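Local coordinates for N-(5'-phosphoribosyl)anthranilate isomerase (Jonesia denitrificans, PDB 4WUI), which probably catalyses the isomerisation of N-(5-phospho-beta-D-ribosyl)anthranilate to 1-(2-carboxyphenylamino)-1-deoxy-D-ribulose 5-phosphate, the third step from chorismate to tryptophan, at residues A74-H85 and A96-A106. Sequence-based numbering, arbitrary orientation. Where two conformers were deposited one is given.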
loop_
_atom_site.group_PDB
_atom_site.type_symbol
_atom_site.label_atom_id
_atom_site.label_comp_id
_atom_site.label_asym_id
_atom_site.label_seq_id
_atom_site.Cartn_x
_atom_site.Cartn_y
_atom_site.Cartn_z
ATOM N N ALA A 74 -7.554 8.521 11.815
ATOM C CA ALA A 74 -8.175 8.340 10.514
ATOM C C ALA A 74 -9.321 9.303 10.332
ATOM O O ALA A 74 -9.486 9.904 9.264
ATOM C CB ALA A 74 -8.648 6.903 10.338
ATOM N N GLU A 75 -10.148 9.458 11.365
ATOM C CA GLU A 75 -11.256 10.393 11.280
ATOM C C GLU A 75 -10.761 11.832 11.126
ATOM O O GLU A 75 -11.185 12.551 10.221
ATOM C CB GLU A 75 -12.145 10.267 12.516
ATOM C CG GLU A 75 -12.865 8.929 12.639
ATOM C CD GLU A 75 -14.002 8.748 11.633
ATOM O OE1 GLU A 75 -14.581 7.642 11.601
ATOM O OE2 GLU A 75 -14.331 9.705 10.892
ATOM N N SER A 76 -9.839 12.256 11.985
ATOM C CA SER A 76 -9.454 13.666 11.996
ATOM C C SER A 76 -8.715 14.096 10.745
ATOM O O SER A 76 -8.862 15.229 10.299
ATOM C CB SER A 76 -8.657 13.979 13.241
ATOM O OG SER A 76 -7.387 13.398 13.223
ATOM N N THR A 77 -7.956 13.178 10.160
ATOM C CA THR A 77 -7.214 13.489 8.940
ATOM C C THR A 77 -8.064 13.439 7.693
ATOM O O THR A 77 -7.672 13.950 6.657
ATOM C CB THR A 77 -6.011 12.568 8.744
ATOM O OG1 THR A 77 -6.434 11.205 8.655
ATOM C CG2 THR A 77 -4.978 12.754 9.858
ATOM N N GLY A 78 -9.215 12.779 7.752
ATOM C CA GLY A 78 -10.098 12.727 6.610
ATOM C C GLY A 78 -9.695 11.731 5.527
ATOM O O GLY A 78 -10.204 11.822 4.398
ATOM N N VAL A 79 -8.839 10.765 5.847
ATOM C CA VAL A 79 -8.449 9.760 4.872
ATOM C C VAL A 79 -9.646 8.864 4.486
ATOM O O VAL A 79 -10.627 8.713 5.216
ATOM C CB VAL A 79 -7.297 8.889 5.359
ATOM C CG1 VAL A 79 -6.017 9.713 5.519
ATOM C CG2 VAL A 79 -7.662 8.124 6.630
ATOM N N SER A 80 -9.510 8.220 3.338
ATOM C CA SER A 80 -10.486 7.252 2.852
ATOM C C SER A 80 -10.374 5.911 3.587
ATOM O O SER A 80 -11.382 5.229 3.787
ATOM C CB SER A 80 -10.259 6.991 1.339
ATOM O OG SER A 80 -9.936 8.132 0.532
ATOM N N VAL A 81 -9.154 5.480 3.876
ATOM C CA VAL A 81 -8.857 4.113 4.300
ATOM C C VAL A 81 -7.883 4.132 5.481
ATOM O O VAL A 81 -6.955 4.936 5.497
ATOM C CB VAL A 81 -8.196 3.321 3.152
ATOM C CG1 VAL A 81 -7.774 1.934 3.567
ATOM C CG2 VAL A 81 -9.072 3.263 1.914
ATOM N N LEU A 82 -8.105 3.224 6.428
ATOM C CA LEU A 82 -7.155 2.928 7.500
ATOM C C LEU A 82 -6.475 1.603 7.218
ATOM O O LEU A 82 -7.150 0.568 7.167
ATOM C CB LEU A 82 -7.894 2.888 8.840
ATOM C CG LEU A 82 -7.058 2.486 10.056
ATOM C CD1 LEU A 82 -5.901 3.438 10.302
ATOM C CD2 LEU A 82 -7.935 2.414 11.298
ATOM N N GLN A 83 -5.147 1.612 7.016
ATOM C CA GLN A 83 -4.362 0.427 6.759
ATOM C C GLN A 83 -3.543 0.071 8.005
ATOM O O GLN A 83 -2.753 0.892 8.490
ATOM C CB GLN A 83 -3.422 0.618 5.552
ATOM C CG GLN A 83 -2.535 -0.558 5.278
ATOM C CD GLN A 83 -1.557 -0.322 4.157
ATOM O OE1 GLN A 83 -1.910 0.235 3.120
ATOM N NE2 GLN A 83 -0.316 -0.745 4.352
ATOM N N LEU A 84 -3.725 -1.154 8.499
ATOM C CA LEU A 84 -3.097 -1.644 9.708
ATOM C C LEU A 84 -1.966 -2.593 9.344
ATOM O O LEU A 84 -2.164 -3.597 8.656
ATOM C CB LEU A 84 -4.135 -2.404 10.543
ATOM C CG LEU A 84 -5.356 -1.600 10.931
ATOM C CD1 LEU A 84 -6.374 -2.481 11.645
ATOM C CD2 LEU A 84 -4.988 -0.389 11.747
ATOM N N HIS A 85 -0.772 -2.298 9.843
ATOM C CA HIS A 85 0.345 -3.194 9.624
ATOM C C HIS A 85 0.185 -4.498 10.423
ATOM O O HIS A 85 -0.736 -4.664 11.235
ATOM C CB HIS A 85 1.619 -2.491 10.013
ATOM C CG HIS A 85 2.838 -2.982 9.300
ATOM N ND1 HIS A 85 3.918 -3.545 9.953
ATOM C CD2 HIS A 85 3.177 -2.934 7.987
ATOM C CE1 HIS A 85 4.863 -3.838 9.074
ATOM N NE2 HIS A 85 4.435 -3.482 7.872
ATOM N N ALA A 96 -11.529 -2.107 14.488
ATOM C CA ALA A 96 -11.481 -1.006 13.538
ATOM C C ALA A 96 -12.522 -1.133 12.432
ATOM O O ALA A 96 -13.172 -0.164 12.074
ATOM C CB ALA A 96 -10.079 -0.883 12.958
ATOM N N ALA A 97 -12.691 -2.345 11.890
ATOM C CA ALA A 97 -13.629 -2.537 10.793
ATOM C C ALA A 97 -15.062 -2.219 11.203
ATOM O O ALA A 97 -15.844 -1.781 10.365
ATOM C CB ALA A 97 -13.518 -3.950 10.246
ATOM N N ALA A 98 -15.408 -2.419 12.460
ATOM C CA ALA A 98 -16.750 -2.078 12.912
ATOM C C ALA A 98 -16.946 -0.568 13.047
ATOM O O ALA A 98 -18.097 -0.086 13.068
ATOM C CB ALA A 98 -17.060 -2.757 14.245
ATOM N N ARG A 99 -15.854 0.170 13.166
ATOM C CA ARG A 99 -15.869 1.582 13.562
ATOM C C ARG A 99 -15.420 2.549 12.478
ATOM O O ARG A 99 -15.476 3.757 12.696
ATOM C CB ARG A 99 -15.025 1.758 14.828
ATOM C CG ARG A 99 -15.680 1.150 16.054
ATOM C CD ARG A 99 -14.727 0.999 17.216
ATOM N NE ARG A 99 -15.389 0.456 18.398
ATOM C CZ ARG A 99 -15.707 -0.819 18.554
ATOM N NH1 ARG A 99 -15.428 -1.711 17.613
ATOM N NH2 ARG A 99 -16.303 -1.210 19.669
ATOM N N PHE A 100 -14.959 2.056 11.332
ATOM C CA PHE A 100 -14.447 2.918 10.249
ATOM C C PHE A 100 -14.783 2.216 8.945
ATOM O O PHE A 100 -14.731 0.998 8.893
ATOM C CB PHE A 100 -12.919 3.119 10.402
ATOM C CG PHE A 100 -12.370 4.159 9.459
ATOM C CD1 PHE A 100 -12.507 5.518 9.731
ATOM C CD2 PHE A 100 -11.816 3.778 8.243
ATOM C CE1 PHE A 100 -12.085 6.471 8.846
ATOM C CE2 PHE A 100 -11.393 4.739 7.346
ATOM C CZ PHE A 100 -11.538 6.084 7.646
ATOM N N PRO A 101 -15.193 2.976 7.900
ATOM C CA PRO A 101 -15.785 2.357 6.698
ATOM C C PRO A 101 -14.870 1.435 5.890
ATOM O O PRO A 101 -15.368 0.460 5.304
ATOM C CB PRO A 101 -16.205 3.578 5.853
ATOM C CG PRO A 101 -16.552 4.582 6.893
ATOM C CD PRO A 101 -15.480 4.423 7.923
ATOM N N ARG A 102 -13.571 1.730 5.852
ATOM C CA ARG A 102 -12.624 1.042 4.965
ATOM C C ARG A 102 -11.355 0.745 5.723
ATOM O O ARG A 102 -10.604 1.652 6.048
ATOM C CB ARG A 102 -12.319 1.887 3.733
ATOM C CG ARG A 102 -13.541 2.340 2.945
ATOM C CD ARG A 102 -13.175 3.100 1.689
ATOM N NE ARG A 102 -12.514 2.226 0.746
ATOM C CZ ARG A 102 -11.885 2.659 -0.329
ATOM N NH1 ARG A 102 -11.889 3.950 -0.654
ATOM N NH2 ARG A 102 -11.225 1.810 -1.089
ATOM N N VAL A 103 -11.160 -0.534 6.057
ATOM C CA VAL A 103 -9.995 -1.005 6.808
ATOM C C VAL A 103 -9.252 -2.038 5.990
ATOM O O VAL A 103 -9.866 -2.968 5.451
ATOM C CB VAL A 103 -10.392 -1.544 8.193
ATOM C CG1 VAL A 103 -9.197 -2.148 8.920
ATOM C CG2 VAL A 103 -11.063 -0.432 9.017
ATOM N N TRP A 104 -7.941 -1.868 5.874
ATOM C CA TRP A 104 -7.066 -2.809 5.184
ATOM C C TRP A 104 -6.180 -3.500 6.216
ATOM O O TRP A 104 -5.673 -2.865 7.128
ATOM C CB TRP A 104 -6.227 -2.119 4.123
ATOM C CG TRP A 104 -6.992 -1.534 2.986
ATOM C CD1 TRP A 104 -8.324 -1.576 2.758
ATOM C CD2 TRP A 104 -6.423 -0.852 1.880
ATOM N NE1 TRP A 104 -8.633 -0.944 1.592
ATOM C CE2 TRP A 104 -7.478 -0.496 1.017
ATOM C CE3 TRP A 104 -5.120 -0.483 1.555
ATOM C CZ2 TRP A 104 -7.270 0.240 -0.148
ATOM C CZ3 TRP A 104 -4.925 0.226 0.386
ATOM C CH2 TRP A 104 -5.981 0.596 -0.437
ATOM N N ARG A 105 -6.033 -4.808 6.043
ATOM C CA ARG A 105 -5.221 -5.688 6.862
ATOM C C ARG A 105 -3.915 -5.938 6.066
ATOM O O ARG A 105 -3.945 -6.433 4.971
ATOM C CB ARG A 105 -6.020 -7.015 7.193
ATOM C CG ARG A 105 -5.257 -8.046 8.013
ATOM C CD ARG A 105 -6.119 -9.120 8.613
ATOM N NE ARG A 105 -6.757 -9.995 7.645
ATOM C CZ ARG A 105 -6.317 -11.187 7.261
ATOM N NH1 ARG A 105 -5.159 -11.655 7.654
ATOM N NH2 ARG A 105 -7.031 -11.870 6.393
ATOM N N ALA A 106 -2.761 -5.534 6.558
ATOM C CA ALA A 106 -1.493 -5.876 5.957
ATOM C C ALA A 106 -0.835 -7.033 6.717
ATOM O O ALA A 106 -0.959 -7.131 7.942
ATOM C CB ALA A 106 -0.549 -4.656 5.922
HETATM O O HOH W 1 -3.043 -6.051 9.767
#
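Leu82 and Leu84 of strand 81-84 hydrogen-bond to the backbones of Arg102, Trp104 and Ala106, each straddling its parallel bridge partner (Val103, Arg105), across a right-handed beta-alpha-beta unit of the TIM barrel with helix 90-99 as the crossover. Four backbone bonds form the ladder: Leu82 N gives to Arg102 O (3.0 Å), Trp104 N to Leu82 O, Leu84 N to Trp104 O and Ala106 N to Leu84 O (2.9 Å). The alternate residues Val81, Gln83 and His85 bond through their backbones to strand 57-62 instead, so strand 81-84 is satisfied along both edges. A water can donate to Leu84 O and to Ala106 O, though it has more acceptors in reach than protons, so the two need not be bonded at once.

On the barrel-interior side, the branched Val81 serves two flat groups. With CG1 anti to the backbone N (chi1 176°), that methyl stands over the five-membered ring of Trp104, 3.4 Å from its centroid, a CH-pi contact, while CG2 lies over the centre of the Arg102 guanidinium. The polar ends look to neighbouring parts of the barrel: Trp104 NE1 and Arg102 NH2 share OE2 of Glu123, just before strand 124-128, and Arg102 NH1 forms a salt bridge with Asp57 at the start of strand 57-62. An alanine in place of Trp104 would probably leave Val81 CG1 without its aromatic face and Glu123 without one of its donors. Gln83 OE1 accepts from Lys7 and approaches the indole edge at CE3, its amide turned only 21° from the ring plane.

Leucines and small alanines suit the opposite, helix-facing side, where Leu84 CD1 meets Val103 CG1 and Ala96 CB. Phe100, flat and apolar, fills the wedge between helix 67-77 and the strands: Ala74 CB sits over one face, Pro101 CD over the other, and Val79 O lies in the ring plane, 3.7 Å from CZ of Phe100.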